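Local coordinates for protein laminin subunit ALPHA-1 (Mus musculus, PDB 2JD4) that forms the LG4-5 pair of laminin G-like domains of a basement membrane laminin chain, which bind magnesium ions and are thought to take part in attaching laminin to cell surfaces, at residues Y62-L76 against R154-P166. The protein carries 4 engineered substitutions. Numbering follows the deposited sequence.
Sequences YVAHQNQMDYATLQL and RARNIGTITHSIP. With MG (magnesium ion), chain C.
Residues 154-166, an irregular loop, run across one face of the hairpin formed by 62-64 and 71-76, with Gln68 beside Arg156 at one end and Leu76 beside Ile165 at the other; two glutamine amides make all four direct hydrogen bonds between the segments. Gln68, in the type I turn His65-Gln68, reaches out with its chain extended beyond CG and reads the loop backbone with both ends of its amide: OE1 accepts from Arg156 N at 2.6 Å, in the carbonyl plane and on a lone pair, while NE2 gives a nearly straight bond (175°) to Arg154 O at 2.9 Å. Two bonds fix the amide's rotation, and a water donates to OE1 and to Arg156 O and also bonds to Tyr62 OH, which is hydrogen-bonded to Tyr153 OH as well. The Arg156 side chain bends back at chi3 (-62°), laying one guanidinium face over Gln68 CB, with NH2 3.7 Å from that carbon. Just past the turn, Asp70 binds magnesium together with Leu87, Thr137 and Asp139. Farther along, Gln75 spends one nitrogen on two carbonyls: NE2 donates to Ile158 O, in the plane of its amide, and to Ile161 O at 2.8 Å, where the donor stands above the carbonyl plane and the bond is more bent (142°). Ile158 lies between the two glutamines. Its CG2 sits over one face of the Tyr71 ring, a CH-pi contact 4.3 Å from the centroid, and its CD1 meets Tyr62 CD1 at 4.0 Å; Arg91 hydrogen-bonds to Tyr71 OH. Last, Ile165 CD1 packs against Leu76 CD2. The loop thus covers part of one face of a laminin G β-sandwich sheet, where 71-77 lies between strands 58-64 and 80-86, before the chain enters strand 167-174 of the other sheet.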
loop_
_atom_site.group_PDB
_atom_site.type_symbol
_atom_site.label_atom_id
_atom_site.label_comp_id
_atom_site.label_asym_id
_atom_site.label_seq_id
_atom_site.Cartn_x
_atom_site.Cartn_y
_atom_site.Cartn_z
ATOM N N TYR A 62 2.292 17.514 7.463
ATOM C CA TYR A 62 3.564 18.065 7.907
ATOM C C TYR A 62 3.703 19.549 7.550
ATOM O O TYR A 62 3.299 19.978 6.466
ATOM C CB TYR A 62 4.693 17.264 7.252
ATOM C CG TYR A 62 6.097 17.786 7.454
ATOM C CD1 TYR A 62 6.803 17.524 8.631
ATOM C CD2 TYR A 62 6.738 18.505 6.449
ATOM C CE1 TYR A 62 8.111 17.964 8.792
ATOM C CE2 TYR A 62 8.046 18.954 6.601
ATOM C CZ TYR A 62 8.727 18.679 7.772
ATOM O OH TYR A 62 10.021 19.116 7.918
ATOM N N VAL A 63 4.260 20.322 8.480
ATOM C CA VAL A 63 4.532 21.748 8.281
ATOM C C VAL A 63 5.880 21.991 8.947
ATOM O O VAL A 63 6.189 21.376 9.970
ATOM C CB VAL A 63 3.471 22.675 8.935
ATOM C CG1 VAL A 63 2.157 22.574 8.183
ATOM C CG2 VAL A 63 3.289 22.324 10.401
ATOM N N ALA A 64 6.696 22.866 8.369
ATOM C CA ALA A 64 8.007 23.112 8.948
ATOM C C ALA A 64 8.670 24.382 8.464
ATOM O O ALA A 64 8.333 24.929 7.407
ATOM C CB ALA A 64 8.924 21.928 8.668
ATOM N N HIS A 65 9.635 24.840 9.254
ATOM C CA HIS A 65 10.386 26.030 8.924
ATOM C C HIS A 65 11.282 25.636 7.761
ATOM O O HIS A 65 11.519 24.445 7.521
ATOM C CB HIS A 65 11.218 26.460 10.136
ATOM C CG HIS A 65 11.936 27.758 9.951
ATOM N ND1 HIS A 65 13.051 27.885 9.151
ATOM C CD2 HIS A 65 11.684 28.993 10.446
ATOM C CE1 HIS A 65 13.455 29.143 9.162
ATOM N NE2 HIS A 65 12.642 29.836 9.939
ATOM N N GLN A 66 11.765 26.627 7.024
ATOM C CA GLN A 66 12.645 26.365 5.897
ATOM C C GLN A 66 13.893 25.602 6.355
ATOM O O GLN A 66 14.383 24.732 5.640
ATOM C CB GLN A 66 13.063 27.681 5.234
ATOM C CG GLN A 66 13.996 27.519 4.040
ATOM C CD GLN A 66 13.324 26.882 2.837
ATOM O OE1 GLN A 66 13.943 26.718 1.784
ATOM N NE2 GLN A 66 12.050 26.521 2.984
ATOM N N ASN A 67 14.405 25.929 7.541
ATOM C CA ASN A 67 15.597 25.251 8.053
ATOM C C ASN A 67 15.238 24.014 8.862
ATOM O O ASN A 67 16.119 23.318 9.370
ATOM C CB ASN A 67 16.465 26.194 8.907
ATOM C CG ASN A 67 15.752 26.703 10.152
ATOM O OD1 ASN A 67 15.078 25.952 10.854
ATOM N ND2 ASN A 67 15.924 27.988 10.443
ATOM N N GLN A 68 13.936 23.753 8.969
ATOM C CA GLN A 68 13.412 22.594 9.686
ATOM C C GLN A 68 13.652 22.563 11.192
ATOM O O GLN A 68 13.499 21.516 11.818
ATOM C CB GLN A 68 13.949 21.303 9.057
ATOM C CG GLN A 68 13.410 21.039 7.656
ATOM C CD GLN A 68 13.628 19.608 7.209
ATOM O OE1 GLN A 68 13.299 18.674 7.930
ATOM N NE2 GLN A 68 14.176 19.429 6.013
ATOM N N MET A 69 14.009 23.705 11.774
ATOM C CA MET A 69 14.248 23.785 13.213
ATOM C C MET A 69 12.921 23.816 13.965
ATOM O O MET A 69 12.866 23.527 15.159
ATOM C CB MET A 69 15.079 25.030 13.540
ATOM C CG MET A 69 16.430 24.720 14.170
ATOM S SD MET A 69 17.337 23.401 13.327
ATOM C CE MET A 69 18.071 24.303 11.940
ATOM N N ASP A 70 11.857 24.183 13.251
ATOM C CA ASP A 70 10.503 24.223 13.799
ATOM C C ASP A 70 9.674 23.292 12.916
ATOM O O ASP A 70 9.871 23.265 11.702
ATOM C CB ASP A 70 9.906 25.634 13.705
ATOM C CG ASP A 70 10.468 26.590 14.741
ATOM O OD1 ASP A 70 11.707 26.712 14.822
ATOM O OD2 ASP A 70 9.660 27.219 15.464
ATOM N N TYR A 71 8.756 22.532 13.509
ATOM C CA TYR A 71 7.908 21.637 12.719
ATOM C C TYR A 71 6.729 21.105 13.510
ATOM O O TYR A 71 6.664 21.253 14.726
ATOM C CB TYR A 71 8.728 20.456 12.172
ATOM C CG TYR A 71 9.256 19.518 13.238
ATOM C CD1 TYR A 71 8.402 18.651 13.919
ATOM C CD2 TYR A 71 10.607 19.527 13.596
ATOM C CE1 TYR A 71 8.875 17.818 14.936
ATOM C CE2 TYR A 71 11.089 18.699 14.616
ATOM C CZ TYR A 71 10.218 17.851 15.280
ATOM O OH TYR A 71 10.676 17.055 16.300
ATOM N N ALA A 72 5.785 20.500 12.793
ATOM C CA ALA A 72 4.604 19.890 13.391
ATOM C C ALA A 72 4.172 18.792 12.424
ATOM O O ALA A 72 4.139 19.015 11.212
ATOM C CB ALA A 72 3.491 20.913 13.561
ATOM N N THR A 73 3.846 17.616 12.951
ATOM C CA THR A 73 3.440 16.503 12.100
ATOM C C THR A 73 2.485 15.531 12.792
ATOM O O THR A 73 2.430 15.457 14.026
ATOM C CB THR A 73 4.686 15.718 11.603
ATOM O OG1 THR A 73 4.282 14.652 10.737
ATOM C CG2 THR A 73 5.457 15.137 12.784
ATOM N N LEU A 74 1.704 14.821 11.981
ATOM C CA LEU A 74 0.765 13.810 12.454
ATOM C C LEU A 74 1.090 12.573 11.624
ATOM O O LEU A 74 1.009 12.602 10.390
ATOM C CB LEU A 74 -0.691 14.232 12.210
ATOM C CG LEU A 74 -1.746 13.164 12.549
ATOM C CD1 LEU A 74 -1.773 12.927 14.054
ATOM C CD2 LEU A 74 -3.124 13.592 12.067
ATOM N N GLN A 75 1.475 11.496 12.301
ATOM C CA GLN A 75 1.844 10.247 11.635
ATOM C C GLN A 75 1.111 9.060 12.239
ATOM O O GLN A 75 0.723 9.085 13.408
ATOM C CB GLN A 75 3.355 10.013 11.765
ATOM C CG GLN A 75 4.224 11.082 11.130
ATOM C CD GLN A 75 5.636 11.109 11.708
ATOM O OE1 GLN A 75 5.814 11.295 12.908
ATOM N NE2 GLN A 75 6.640 10.927 10.854
ATOM N N LEU A 76 0.912 8.024 11.431
ATOM C CA LEU A 76 0.262 6.809 11.897
ATOM C C LEU A 76 1.377 5.781 12.047
ATOM O O LEU A 76 2.263 5.701 11.197
ATOM C CB LEU A 76 -0.750 6.298 10.875
ATOM C CG LEU A 76 -1.582 5.101 11.347
ATOM C CD1 LEU A 76 -2.611 5.580 12.379
ATOM C CD2 LEU A 76 -2.288 4.454 10.155
ATOM N N ARG A 154 13.623 16.163 2.001
ATOM C CA ARG A 154 14.301 15.326 2.999
ATOM C C ARG A 154 13.882 15.822 4.376
ATOM O O ARG A 154 14.510 16.726 4.913
ATOM C CB ARG A 154 15.826 15.463 2.885
ATOM C CG ARG A 154 16.475 14.847 1.650
ATOM C CD ARG A 154 16.356 13.335 1.653
ATOM N NE ARG A 154 15.314 12.873 0.742
ATOM C CZ ARG A 154 15.394 12.977 -0.579
ATOM N NH1 ARG A 154 16.467 13.522 -1.137
ATOM N NH2 ARG A 154 14.402 12.541 -1.344
ATOM N N ALA A 155 12.827 15.251 4.952
ATOM C CA ALA A 155 12.361 15.698 6.262
ATOM C C ALA A 155 13.264 15.179 7.380
ATOM O O ALA A 155 13.533 13.983 7.463
ATOM C CB ALA A 155 10.919 15.240 6.498
ATOM N N ARG A 156 13.712 16.085 8.247
ATOM C CA ARG A 156 14.592 15.715 9.350
ATOM C C ARG A 156 13.893 15.711 10.711
ATOM O O ARG A 156 12.961 16.476 10.960
ATOM C CB ARG A 156 15.802 16.668 9.402
ATOM C CG ARG A 156 16.602 16.746 8.101
ATOM C CD ARG A 156 17.966 17.404 8.300
ATOM N NE ARG A 156 17.871 18.787 8.763
ATOM C CZ ARG A 156 17.638 19.838 7.980
ATOM N NH1 ARG A 156 17.477 19.685 6.673
ATOM N NH2 ARG A 156 17.561 21.052 8.512
ATOM N N ASN A 157 14.358 14.824 11.585
ATOM C CA ASN A 157 13.848 14.691 12.945
ATOM C C ASN A 157 12.370 14.364 13.175
ATOM O O ASN A 157 11.768 14.853 14.132
ATOM C CB ASN A 157 14.240 15.928 13.762
ATOM C CG ASN A 157 15.756 16.103 13.858
ATOM O OD1 ASN A 157 16.487 15.157 14.163
ATOM N ND2 ASN A 157 16.229 17.312 13.597
ATOM N N ILE A 158 11.780 13.547 12.304
ATOM C CA ILE A 158 10.401 13.120 12.505
ATOM C C ILE A 158 10.345 11.599 12.343
ATOM O O ILE A 158 9.278 11.013 12.141
ATOM C CB ILE A 158 9.389 13.817 11.533
ATOM C CG1 ILE A 158 9.578 13.335 10.094
ATOM C CG2 ILE A 158 9.558 15.331 11.616
ATOM C CD1 ILE A 158 8.569 13.951 9.126
ATOM N N GLY A 159 11.517 10.969 12.444
ATOM C CA GLY A 159 11.604 9.522 12.336
ATOM C C GLY A 159 11.633 8.950 10.933
ATOM O O GLY A 159 11.902 9.660 9.960
ATOM N N THR A 160 11.349 7.656 10.829
ATOM C CA THR A 160 11.363 6.968 9.543
ATOM C C THR A 160 10.006 6.943 8.843
ATOM O O THR A 160 9.932 6.561 7.676
ATOM C CB THR A 160 11.822 5.505 9.688
ATOM O OG1 THR A 160 10.919 4.815 10.561
ATOM C CG2 THR A 160 13.234 5.436 10.259
ATOM N N ILE A 161 8.943 7.331 9.545
ATOM C CA ILE A 161 7.606 7.320 8.943
ATOM C C ILE A 161 7.384 8.579 8.107
ATOM O O ILE A 161 6.617 9.471 8.478
ATOM C CB ILE A 161 6.490 7.213 10.013
ATOM C CG1 ILE A 161 6.733 5.997 10.914
ATOM C CG2 ILE A 161 5.118 7.045 9.332
ATOM C CD1 ILE A 161 6.786 4.677 10.181
ATOM N N THR A 162 8.065 8.640 6.969
ATOM C CA THR A 162 7.955 9.785 6.083
ATOM C C THR A 162 7.327 9.425 4.736
ATOM O O THR A 162 7.243 10.277 3.850
ATOM C CB THR A 162 9.332 10.433 5.845
ATOM O OG1 THR A 162 10.253 9.441 5.378
ATOM C CG2 THR A 162 9.867 11.042 7.148
ATOM N N HIS A 163 6.896 8.170 4.581
ATOM C CA HIS A 163 6.245 7.742 3.338
ATOM C C HIS A 163 4.771 8.141 3.377
ATOM O O HIS A 163 4.227 8.427 4.440
ATOM C CB HIS A 163 6.365 6.221 3.126
ATOM C CG HIS A 163 5.908 5.401 4.292
ATOM N ND1 HIS A 163 6.686 5.204 5.413
ATOM C CD2 HIS A 163 4.750 4.737 4.518
ATOM C CE1 HIS A 163 6.028 4.457 6.279
ATOM N NE2 HIS A 163 4.849 4.159 5.761
ATOM N N SER A 164 4.133 8.156 2.211
ATOM C CA SER A 164 2.722 8.527 2.096
ATOM C C SER A 164 1.757 7.531 2.744
ATOM O O SER A 164 1.891 6.319 2.577
ATOM C CB SER A 164 2.365 8.695 0.618
ATOM O OG SER A 164 0.994 8.983 0.462
ATOM N N ILE A 165 0.780 8.052 3.485
ATOM C CA ILE A 165 -0.219 7.219 4.157
ATOM C C ILE A 165 -1.219 6.629 3.149
ATOM O O ILE A 165 -1.782 7.358 2.337
ATOM C CB ILE A 165 -1.009 8.053 5.220
ATOM C CG1 ILE A 165 -2.053 7.186 5.929
ATOM C CG2 ILE A 165 -1.714 9.224 4.556
ATOM C CD1 ILE A 165 -1.489 6.298 7.004
ATOM N N PRO A 166 -1.430 5.298 3.177
ATOM C CA PRO A 166 -2.381 4.672 2.249
ATOM C C PRO A 166 -3.771 4.877 2.835
ATOM O O PRO A 166 -4.270 4.025 3.570
ATOM C CB PRO A 166 -1.980 3.190 2.268
ATOM C CG PRO A 166 -0.560 3.205 2.773
ATOM C CD PRO A 166 -0.609 4.265 3.833
HETATM MG MG MG C . 9.923 28.784 17.078
HETATM O O HOH W 1 11.295 18.692 10.217
HETATM O O HOH W 2 14.759 19.475 13.088
HETATM O O HOH W 3 12.156 28.788 16.375
HETATM O O HOH W 4 10.290 30.135 18.832
#